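Local coordinates for GDSL-like Lipase/Acylhydrolase family protein (Neisseria meningitidis, PDB 4K7J) that probably removes O-acetyl groups from peptidoglycan as an SGNH-family (GDSL-like) esterase with an alpha/beta fold, at residues G106-L111 and I125-G130; L151-L156 and M193-G198; Y247-A252 and G286-L291; I257-T262 and T306-M311. All blocks are in the same frame, centred on the assembly; numbering follows the deposited sequence.

Overall arrangement
The four contacts fall into two pairs, the first in the beta-rich part and the second in the alpha/beta part. Contacts 1 and 2 come first and touch, their centres about 9 Å apart; they lie on neighbouring strands of one five-stranded antiparallel sheet, with strands 125-128 and 195-203 side by side. Contacts 3 and 4 follow, their centres about 11 Å apart and their segments alternating along the chain, around a mixed, mainly parallel sheet. Some 30 to 37 Å separates the centres of one pair from those of the other. A beta-rich module is joined to a hydrolase core, and contact 3, which holds an acetate, comes no nearer contact 1 than about 10 Å between nearest atoms.

Contact 1 of 4, residues G106-L111 and I125-G130; sequences GNWQSL and ILAHTG
Gln109 and His128, and after them Leu111 and Leu126, form the hydrogen-bonded pairs of an antiparallel strand pairing at the margin of a five-stranded sheet. Strand 109-112 is outermost within the chain, and strand 125-128 separates it from strand 195-203. Each of the two pairs exchanges two backbone bonds, such as His128 N to Gln109 O at 2.8 Å and Leu126 N to Leu111 O at 3.0 Å. Between them Ser110 faces Ala127 as the non-hydrogen-bonded pair, with CA-CA of 4.0 Å. A water donates to His128 O and, weakly, to Asn107 O, bridging the strands where their pairing ends.

The side chains divide by face. With Ser110 and Ala127 lies the buried indole of Trp108, and Thr129 runs beside it, pointing the same way. The methyl CG2 of Thr129 sits over the five-membered ring, 3.6 Å from its centroid and 16° off the normal, a CH-pi contact. Thr129 OG1 is meanwhile bonded to the neighbouring strand at Trp195 N, which helps hold chi1 of Thr129 and so keeps CG2 over the ring. On the other face Leu126 CD1 lies above the rim of the His128 ring and also meets Leu111 CB at 4.1 Å, while ND1 of that ring bonds to Asp196.

Two strands consecutive in sequence, running antiparallel and joined by a long loop, make a beta hairpin; here it edges one sheet of a beta-rich module, consistent with the galactose-binding-like family of this region.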
# COMPACT_ATOMS: atom_id res chain seq x y z
N GLY A 106 20.32 -6.30 -8.05
CA GLY A 106 21.16 -6.73 -6.95
C GLY A 106 21.01 -8.21 -6.67
O GLY A 106 20.32 -8.92 -7.40
N ASN A 107 21.64 -8.67 -5.60
CA ASN A 107 21.64 -10.10 -5.29
C ASN A 107 20.83 -10.45 -4.04
O ASN A 107 20.87 -11.59 -3.58
CB ASN A 107 23.07 -10.62 -5.16
CG ASN A 107 23.88 -9.88 -4.10
OD1 ASN A 107 23.33 -9.26 -3.19
ND2 ASN A 107 25.21 -9.96 -4.21
N TRP A 108 20.11 -9.48 -3.49
CA TRP A 108 19.22 -9.75 -2.36
C TRP A 108 18.11 -10.74 -2.75
O TRP A 108 17.68 -10.78 -3.91
CB TRP A 108 18.62 -8.45 -1.82
CG TRP A 108 19.63 -7.47 -1.27
CD1 TRP A 108 20.99 -7.63 -1.24
CD2 TRP A 108 19.35 -6.20 -0.69
NE1 TRP A 108 21.57 -6.52 -0.66
CE2 TRP A 108 20.59 -5.62 -0.33
CE3 TRP A 108 18.18 -5.48 -0.44
CZ2 TRP A 108 20.68 -4.37 0.28
CZ3 TRP A 108 18.27 -4.24 0.15
CH2 TRP A 108 19.51 -3.69 0.51
N GLN A 109 17.65 -11.54 -1.79
CA GLN A 109 16.55 -12.48 -2.06
C GLN A 109 15.30 -12.17 -1.26
O GLN A 109 15.32 -12.24 -0.03
CB GLN A 109 16.99 -13.92 -1.79
CG GLN A 109 15.88 -14.93 -2.09
CD GLN A 109 15.42 -14.88 -3.55
OE1 GLN A 109 16.25 -14.84 -4.47
NE2 GLN A 109 14.10 -14.89 -3.77
N SER A 110 14.20 -11.85 -1.94
CA SER A 110 12.95 -11.52 -1.25
C SER A 110 12.20 -12.74 -0.72
O SER A 110 12.40 -13.86 -1.19
CB SER A 110 12.02 -10.71 -2.15
OG SER A 110 11.63 -11.48 -3.27
N LEU A 111 11.35 -12.50 0.27
CA LEU A 111 10.50 -13.51 0.87
C LEU A 111 9.23 -12.79 1.30
O LEU A 111 9.31 -11.68 1.85
CB LEU A 111 11.19 -14.12 2.10
CG LEU A 111 10.32 -15.06 2.93
CD1 LEU A 111 10.11 -16.34 2.15
CD2 LEU A 111 10.92 -15.32 4.31
N ILE A 125 6.81 -8.25 3.57
CA ILE A 125 7.91 -8.49 2.64
C ILE A 125 9.25 -8.21 3.32
O ILE A 125 9.41 -7.19 3.99
CB ILE A 125 7.78 -7.61 1.38
CG1 ILE A 125 6.47 -7.92 0.66
CG2 ILE A 125 8.99 -7.79 0.44
CD1 ILE A 125 6.23 -7.11 -0.56
N LEU A 126 10.19 -9.13 3.17
CA LEU A 126 11.57 -8.84 3.56
C LEU A 126 12.51 -9.38 2.50
O LEU A 126 12.11 -10.19 1.65
CB LEU A 126 11.89 -9.41 4.95
CG LEU A 126 11.83 -10.93 5.18
CD1 LEU A 126 13.11 -11.64 4.73
CD2 LEU A 126 11.54 -11.26 6.65
N ALA A 127 13.76 -8.92 2.52
CA ALA A 127 14.77 -9.50 1.63
C ALA A 127 16.02 -9.91 2.42
O ALA A 127 16.48 -9.14 3.26
CB ALA A 127 15.12 -8.54 0.53
N HIS A 128 16.54 -11.11 2.18
CA HIS A 128 17.79 -11.53 2.81
C HIS A 128 18.93 -10.98 1.95
O HIS A 128 18.99 -11.28 0.75
CB HIS A 128 17.90 -13.07 2.84
CG HIS A 128 16.77 -13.75 3.54
ND1 HIS A 128 16.47 -13.51 4.87
CD2 HIS A 128 15.89 -14.69 3.11
CE1 HIS A 128 15.44 -14.27 5.22
NE2 HIS A 128 15.07 -14.99 4.18
N THR A 129 19.82 -10.19 2.53
CA THR A 129 20.87 -9.55 1.74
C THR A 129 22.07 -10.49 1.52
O THR A 129 22.73 -10.43 0.48
CB THR A 129 21.42 -8.25 2.41
OG1 THR A 129 22.15 -8.58 3.61
CG2 THR A 129 20.31 -7.26 2.72
N GLY A 130 22.35 -11.33 2.51
CA GLY A 130 23.50 -12.20 2.46
C GLY A 130 24.75 -11.38 2.80
O GLY A 130 24.69 -10.16 2.89
O HOH W 1 20.84 -12.84 -0.51

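Contact 2 of 4, residues L151-L156 and M193-G198; sequences LFAKPL and MPWDIG
Pro155 and Trp195 meet as bump and flat: the pyrrolidine is pressed on the broad, flat benzo half of the indole. Pro155 CB stands 3.8 Å from the centroid of the six-membered ring and 13° off its normal, a CH-pi contact over the face. In Trp195 a chi1 of -70° puts CG anti to the carbonyl carbon, and chi2 of 72° turns the ring plane under the proline. Two residues back along the strand, on the same face, the small Ala153 CB fits between the two larger side chains, touching Trp195 CE3 at 3.7 Å and Ile197 CD1 at 3.8 Å. Trp195 NE1 is bonded to Thr161 O, and Leu162 of strand 161-164 meets both Trp195 and Ile197, closing the hydrophobic layer between the two sheets.

The frame is antiparallel pairing of strands 147-155 and 195-203 inside the five-stranded sheet, and it faces the second sheet as in a beta sandwich. Lys154 and Asp196 exchange two backbone bonds here. Further on, Gly198 N reaches Phe152 O at 2.8 Å. Since Gly198 has no side chain, Phe152 CB can settle 3.9 Å from Gly198 CA, a bump set in a flat spot.

On the face away from the indole, Lys154 and Asp196 stand side by side. NZ and OD2 remain 4.4 Å apart, beyond a salt bridge, with a water spanning them: it accepts from NZ and donates to OD2 at 2.7 Å. The lysine has Asp119 as its salt-bridge partner.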
# COMPACT_ATOMS: atom_id res chain seq x y z
N LEU A 151 15.02 2.96 5.96
CA LEU A 151 14.87 1.54 5.63
C LEU A 151 14.43 0.75 6.83
O LEU A 151 15.04 0.85 7.90
CB LEU A 151 16.20 0.92 5.18
CG LEU A 151 17.24 1.57 4.29
CD1 LEU A 151 17.97 2.71 5.00
CD2 LEU A 151 18.22 0.49 3.88
N PHE A 152 13.41 -0.09 6.68
CA PHE A 152 13.20 -1.11 7.69
C PHE A 152 14.33 -2.12 7.57
O PHE A 152 14.65 -2.56 6.47
CB PHE A 152 11.85 -1.82 7.53
CG PHE A 152 10.67 -0.99 7.96
CD1 PHE A 152 10.23 -1.02 9.27
CD2 PHE A 152 10.00 -0.17 7.05
CE1 PHE A 152 9.14 -0.25 9.68
CE2 PHE A 152 8.90 0.59 7.45
CZ PHE A 152 8.47 0.54 8.77
N ALA A 153 14.95 -2.48 8.69
CA ALA A 153 16.14 -3.32 8.64
C ALA A 153 16.34 -4.10 9.93
O ALA A 153 16.10 -3.58 11.01
CB ALA A 153 17.38 -2.47 8.34
N LYS A 154 16.79 -5.34 9.81
CA LYS A 154 17.15 -6.13 10.97
C LYS A 154 18.51 -6.79 10.78
O LYS A 154 18.67 -7.66 9.93
CB LYS A 154 16.11 -7.21 11.26
CG LYS A 154 16.43 -7.99 12.53
CD LYS A 154 15.35 -9.02 12.86
CE LYS A 154 15.32 -10.15 11.86
NZ LYS A 154 14.43 -11.24 12.35
N PRO A 155 19.49 -6.37 11.58
CA PRO A 155 20.85 -6.89 11.46
C PRO A 155 20.95 -8.28 12.08
O PRO A 155 20.20 -8.59 13.00
CB PRO A 155 21.66 -5.91 12.31
CG PRO A 155 20.72 -5.55 13.41
CD PRO A 155 19.35 -5.47 12.75
N LEU A 156 21.87 -9.09 11.59
CA LEU A 156 22.17 -10.35 12.26
C LEU A 156 22.74 -10.07 13.66
O LEU A 156 22.36 -10.72 14.64
CB LEU A 156 23.16 -11.17 11.45
CG LEU A 156 23.52 -12.53 12.03
CD1 LEU A 156 22.32 -13.48 11.94
CD2 LEU A 156 24.73 -13.09 11.32
N MET A 193 27.97 -7.99 6.07
CA MET A 193 27.36 -9.13 6.73
C MET A 193 25.83 -9.15 6.50
O MET A 193 25.27 -8.14 6.05
CB MET A 193 27.71 -9.13 8.22
CG MET A 193 29.15 -9.63 8.53
SD MET A 193 29.45 -11.38 8.16
CE MET A 193 30.33 -11.24 6.61
N PRO A 194 25.17 -10.28 6.78
CA PRO A 194 23.75 -10.39 6.42
C PRO A 194 22.80 -9.52 7.23
O PRO A 194 22.94 -9.41 8.45
CB PRO A 194 23.42 -11.87 6.70
CG PRO A 194 24.76 -12.57 6.61
CD PRO A 194 25.72 -11.59 7.20
N TRP A 195 21.81 -8.97 6.53
CA TRP A 195 20.68 -8.27 7.14
C TRP A 195 19.39 -8.80 6.53
O TRP A 195 19.39 -9.34 5.42
CB TRP A 195 20.71 -6.80 6.76
CG TRP A 195 21.78 -5.94 7.33
CD1 TRP A 195 23.11 -5.95 7.00
CD2 TRP A 195 21.60 -4.88 8.26
NE1 TRP A 195 23.77 -4.97 7.72
CE2 TRP A 195 22.86 -4.30 8.49
CE3 TRP A 195 20.48 -4.37 8.95
CZ2 TRP A 195 23.04 -3.23 9.37
CZ3 TRP A 195 20.67 -3.31 9.82
CH2 TRP A 195 21.94 -2.75 10.02
N ASP A 196 18.27 -8.56 7.21
CA ASP A 196 16.96 -8.58 6.54
C ASP A 196 16.51 -7.15 6.34
O ASP A 196 16.63 -6.33 7.24
CB ASP A 196 15.92 -9.36 7.35
CG ASP A 196 16.17 -10.86 7.32
OD1 ASP A 196 16.97 -11.32 6.47
OD2 ASP A 196 15.57 -11.58 8.14
N ILE A 197 15.99 -6.84 5.16
CA ILE A 197 15.55 -5.48 4.83
C ILE A 197 14.06 -5.50 4.45
O ILE A 197 13.62 -6.41 3.73
CB ILE A 197 16.36 -4.89 3.64
CG1 ILE A 197 17.87 -4.96 3.90
CG2 ILE A 197 15.93 -3.46 3.33
CD1 ILE A 197 18.37 -4.07 5.03
N GLY A 198 13.30 -4.53 4.93
CA GLY A 198 11.89 -4.41 4.62
C GLY A 198 11.73 -3.32 3.58
O GLY A 198 12.59 -3.17 2.72
O HOH W 2 13.31 -12.01 9.53

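Contact 3 of 4, residues Y247-A252 and G286-L291; sequences YGTNEA and GAPESL. With ACT (acetate ion), chain C.
Gly248 and Ala287 bring the two segments closest, their CA atoms 4.8 Å apart, where segment 247-252 turns from strand 242-246 into a short, weakly bonded helix and segment 286-291 leaves strand 281-286 as a loop. Gly248 adopts a positive phi (125°), a conformation suited to a residue without CB. Its carbonyl then accepts from Ala252 N, and its own N-H makes a weak bond to Glu251 OE1.

In place of a glycine side chain comes the methyl of Ala287, with CB 3.8 Å from Gly248 C. Thr249 packs next to it, crossing Pro288 at about a right angle, with its OG1 3.7 Å from Pro288 CD. The other branch, CG2, anti to the backbone N, meets Ser290 OG at 3.6 Å. The polar link between the segments is a water: it lies 2.6 Å from Thr249 OG1 and donates to both Pro288 O and Ser290 OG. Thr249 OG1 is also bonded to His63 NE2, tying the buried hydroxyl to helix 62-65.

Asn250, next along the chain, turns its amide to an acetate ion, giving ND2 to OXT at 2.9 Å in a nearly straight bond (172°). The acetate methyl lies 3.7 Å from Thr249 CG2. The acetate, probably from the crystallisation liquor, is also bonded to Ser62 N, Gly218 N and His351 NE2. Two main-chain N-H groups and an asparagine amide gathered on a carboxylate are what an SGNH oxyanion hole provides, so the chemistry here is consistent with Asn250 helping to stabilise the oxyanion formed during ester hydrolysis.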
# COMPACT_ATOMS: atom_id res chain seq x y z
N TYR A 247 -8.77 -4.62 0.47
CA TYR A 247 -8.89 -6.07 0.51
C TYR A 247 -10.33 -6.42 0.15
O TYR A 247 -11.10 -5.55 -0.22
CB TYR A 247 -8.55 -6.61 1.90
CG TYR A 247 -7.11 -6.43 2.36
CD1 TYR A 247 -6.13 -7.37 2.06
CD2 TYR A 247 -6.74 -5.33 3.13
CE1 TYR A 247 -4.83 -7.22 2.49
CE2 TYR A 247 -5.44 -5.17 3.58
CZ TYR A 247 -4.48 -6.12 3.26
OH TYR A 247 -3.19 -5.96 3.70
N GLY A 248 -10.70 -7.69 0.27
CA GLY A 248 -12.09 -8.06 0.07
C GLY A 248 -12.27 -9.12 -0.98
O GLY A 248 -13.09 -10.02 -0.82
N THR A 249 -11.48 -9.04 -2.04
CA THR A 249 -11.59 -10.00 -3.14
C THR A 249 -11.29 -11.42 -2.70
O THR A 249 -12.03 -12.34 -3.01
CB THR A 249 -10.66 -9.60 -4.30
OG1 THR A 249 -11.08 -8.33 -4.82
CG2 THR A 249 -10.71 -10.63 -5.41
N ASN A 250 -10.22 -11.61 -1.95
CA ASN A 250 -9.88 -12.95 -1.48
C ASN A 250 -10.78 -13.45 -0.35
O ASN A 250 -11.16 -14.62 -0.34
CB ASN A 250 -8.40 -13.03 -1.10
CG ASN A 250 -7.49 -12.72 -2.29
OD1 ASN A 250 -7.47 -13.46 -3.26
ND2 ASN A 250 -6.76 -11.61 -2.21
N GLU A 251 -11.12 -12.57 0.59
CA GLU A 251 -12.08 -12.92 1.63
C GLU A 251 -13.34 -13.46 0.94
O GLU A 251 -13.90 -14.47 1.36
CB GLU A 251 -12.45 -11.70 2.49
CG GLU A 251 -11.36 -11.21 3.45
CD GLU A 251 -10.38 -10.23 2.82
OE1 GLU A 251 -10.27 -10.23 1.58
OE2 GLU A 251 -9.72 -9.45 3.57
N ALA A 252 -13.75 -12.80 -0.14
CA ALA A 252 -14.97 -13.18 -0.86
C ALA A 252 -14.95 -14.59 -1.42
O ALA A 252 -16.00 -15.19 -1.63
CB ALA A 252 -15.26 -12.19 -1.97
N GLY A 286 -13.95 -0.78 -0.79
CA GLY A 286 -14.84 -1.92 -0.90
C GLY A 286 -14.44 -2.77 -2.09
O GLY A 286 -14.02 -2.24 -3.11
N ALA A 287 -14.55 -4.09 -1.95
CA ALA A 287 -14.13 -4.99 -3.01
C ALA A 287 -14.85 -4.70 -4.34
O ALA A 287 -16.04 -4.36 -4.35
CB ALA A 287 -14.36 -6.43 -2.59
N PRO A 288 -14.12 -4.82 -5.47
CA PRO A 288 -14.76 -4.72 -6.78
C PRO A 288 -15.64 -5.93 -7.01
O PRO A 288 -15.53 -6.91 -6.27
CB PRO A 288 -13.58 -4.76 -7.76
CG PRO A 288 -12.51 -5.52 -7.03
CD PRO A 288 -12.67 -5.11 -5.58
N GLU A 289 -16.51 -5.89 -8.02
CA GLU A 289 -17.21 -7.11 -8.38
C GLU A 289 -16.19 -8.10 -8.93
O GLU A 289 -15.33 -7.73 -9.72
CB GLU A 289 -18.32 -6.86 -9.42
CG GLU A 289 -19.04 -8.16 -9.82
CD GLU A 289 -20.30 -7.94 -10.65
OE1 GLU A 289 -20.19 -7.55 -11.83
OE2 GLU A 289 -21.40 -8.18 -10.12
N SER A 290 -16.30 -9.34 -8.48
CA SER A 290 -15.54 -10.46 -9.03
C SER A 290 -16.56 -11.47 -9.51
O SER A 290 -17.72 -11.44 -9.09
CB SER A 290 -14.66 -11.11 -7.96
OG SER A 290 -13.64 -10.23 -7.53
N LEU A 291 -16.12 -12.38 -10.37
CA LEU A 291 -16.97 -13.46 -10.84
C LEU A 291 -16.33 -14.80 -10.54
O LEU A 291 -15.14 -14.99 -10.78
CB LEU A 291 -17.21 -13.33 -12.35
CG LEU A 291 -17.81 -11.99 -12.75
CD1 LEU A 291 -18.01 -11.91 -14.26
CD2 LEU A 291 -19.13 -11.76 -12.02
C ACT C . -5.85 -11.32 -5.57
O ACT C . -5.46 -12.27 -6.31
OXT ACT C . -5.14 -11.04 -4.56
CH3 ACT C . -7.08 -10.53 -5.87
O HOH W 3 -13.58 -8.65 -5.41

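Contact 4 of 4, residues I257-T262 and T306-M311; sequences IDIADT and TEVQQM
Ile259 is the main side chain by which helix 259-276 meets Glu307, Val308 and Met311 of helix 305-318. CB points toward the partner helix, and there the side chain forks. The short branch, CG2, anti to the backbone N, lies 4.1 Å from Met311 CB. The long branch begins with CG1, anti to the carbonyl carbon (chi1 -65°), which rests 4.0 Å from Glu307 CB. At the tip, CD1 touches Val308 CG2 at 4.0 Å and is equally near Glu307 CB. One isoleucine thus meets three residues spread over just more than a turn of the opposing helix, crossing Glu307 and Val308 at about a right angle. The carboxylate of Glu307 passes on to a salt bridge with Arg304.

These helices belong to successive beta-alpha-beta crossovers: the first joins strands 242-246 and 281-286, the second joins 281-286 to 322-325, all parallel neighbours in the central sheet of the alpha/beta fold, so the helices pack side by side on it.

A turn further along, Thr262 CG2 reaches Met311 SD at 3.6 Å, with the methionine chain bent at chi3 (75°) and CE close to the same methyl. Thr262 OG1 is bonded back to Asp258 O, which also accepts from Thr262 N. Asp258 is the N-cap: its OD1 takes Asp261 N at 2.9 Å, approached from above the carboxylate plane. Beside this start, Ile257 CD1 adds a looser touch on Val308 CG2.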
# COMPACT_ATOMS: atom_id res chain seq x y z
N ILE A 257 -16.15 -18.30 5.16
CA ILE A 257 -15.78 -17.15 5.98
C ILE A 257 -16.85 -16.83 7.03
O ILE A 257 -18.05 -16.97 6.79
CB ILE A 257 -15.48 -15.91 5.09
CG1 ILE A 257 -14.78 -14.81 5.90
CG2 ILE A 257 -16.75 -15.41 4.44
CD1 ILE A 257 -14.22 -13.68 5.06
N ASP A 258 -16.41 -16.43 8.21
CA ASP A 258 -17.30 -16.06 9.30
C ASP A 258 -17.36 -14.54 9.33
O ASP A 258 -16.43 -13.89 9.84
CB ASP A 258 -16.74 -16.59 10.62
CG ASP A 258 -17.68 -16.36 11.81
OD1 ASP A 258 -18.31 -15.29 11.90
OD2 ASP A 258 -17.76 -17.26 12.67
N ILE A 259 -18.43 -13.98 8.78
CA ILE A 259 -18.54 -12.53 8.63
C ILE A 259 -18.50 -11.82 9.98
O ILE A 259 -17.82 -10.82 10.14
CB ILE A 259 -19.81 -12.11 7.84
CG1 ILE A 259 -19.75 -12.62 6.39
CG2 ILE A 259 -19.99 -10.61 7.84
CD1 ILE A 259 -18.60 -12.02 5.57
N ALA A 260 -19.21 -12.36 10.96
CA ALA A 260 -19.24 -11.75 12.28
C ALA A 260 -17.84 -11.72 12.90
O ALA A 260 -17.43 -10.70 13.46
CB ALA A 260 -20.22 -12.49 13.20
N ASP A 261 -17.11 -12.82 12.80
CA ASP A 261 -15.75 -12.83 13.33
C ASP A 261 -14.85 -11.89 12.54
O ASP A 261 -14.09 -11.10 13.11
CB ASP A 261 -15.14 -14.23 13.34
CG ASP A 261 -13.82 -14.27 14.10
OD1 ASP A 261 -13.81 -13.85 15.27
OD2 ASP A 261 -12.79 -14.68 13.52
N THR A 262 -14.95 -11.97 11.21
CA THR A 262 -14.12 -11.15 10.33
C THR A 262 -14.36 -9.67 10.61
O THR A 262 -13.41 -8.89 10.75
CB THR A 262 -14.41 -11.45 8.85
OG1 THR A 262 -14.24 -12.85 8.60
CG2 THR A 262 -13.46 -10.64 7.94
N THR A 306 -21.08 -10.49 -1.71
CA THR A 306 -21.99 -9.45 -1.25
C THR A 306 -21.86 -9.22 0.25
O THR A 306 -21.76 -8.09 0.71
CB THR A 306 -23.47 -9.76 -1.65
OG1 THR A 306 -23.59 -9.69 -3.08
CG2 THR A 306 -24.46 -8.78 -1.02
N GLU A 307 -21.81 -10.30 1.02
CA GLU A 307 -21.68 -10.17 2.47
C GLU A 307 -20.37 -9.50 2.88
O GLU A 307 -20.33 -8.69 3.82
CB GLU A 307 -21.80 -11.53 3.14
CG GLU A 307 -23.15 -12.19 2.98
CD GLU A 307 -23.03 -13.68 3.15
OE1 GLU A 307 -22.94 -14.14 4.31
OE2 GLU A 307 -22.99 -14.38 2.12
N VAL A 308 -19.29 -9.83 2.17
CA VAL A 308 -18.00 -9.21 2.43
C VAL A 308 -18.01 -7.71 2.13
O VAL A 308 -17.57 -6.92 2.95
CB VAL A 308 -16.86 -9.91 1.64
CG1 VAL A 308 -15.56 -9.07 1.68
CG2 VAL A 308 -16.63 -11.30 2.18
N GLN A 309 -18.53 -7.32 0.96
CA GLN A 309 -18.62 -5.91 0.61
C GLN A 309 -19.45 -5.11 1.62
O GLN A 309 -19.15 -3.95 1.93
CB GLN A 309 -19.22 -5.74 -0.80
CG GLN A 309 -18.33 -6.22 -1.94
CD GLN A 309 -19.08 -6.33 -3.24
OE1 GLN A 309 -20.25 -6.72 -3.27
NE2 GLN A 309 -18.43 -5.94 -4.33
N GLN A 310 -20.50 -5.74 2.14
CA GLN A 310 -21.38 -5.06 3.10
C GLN A 310 -20.70 -4.93 4.45
O GLN A 310 -20.84 -3.91 5.13
CB GLN A 310 -22.71 -5.80 3.24
CG GLN A 310 -23.60 -5.65 2.02
CD GLN A 310 -24.96 -6.28 2.20
OE1 GLN A 310 -25.27 -6.85 3.25
NE2 GLN A 310 -25.78 -6.19 1.17
N MET A 311 -19.96 -5.96 4.83
CA MET A 311 -19.19 -5.91 6.06
C MET A 311 -18.21 -4.74 5.99
O MET A 311 -18.08 -3.98 6.95
CB MET A 311 -18.42 -7.20 6.29
CG MET A 311 -17.47 -7.10 7.47
SD MET A 311 -16.19 -8.34 7.38
CE MET A 311 -15.18 -7.63 6.07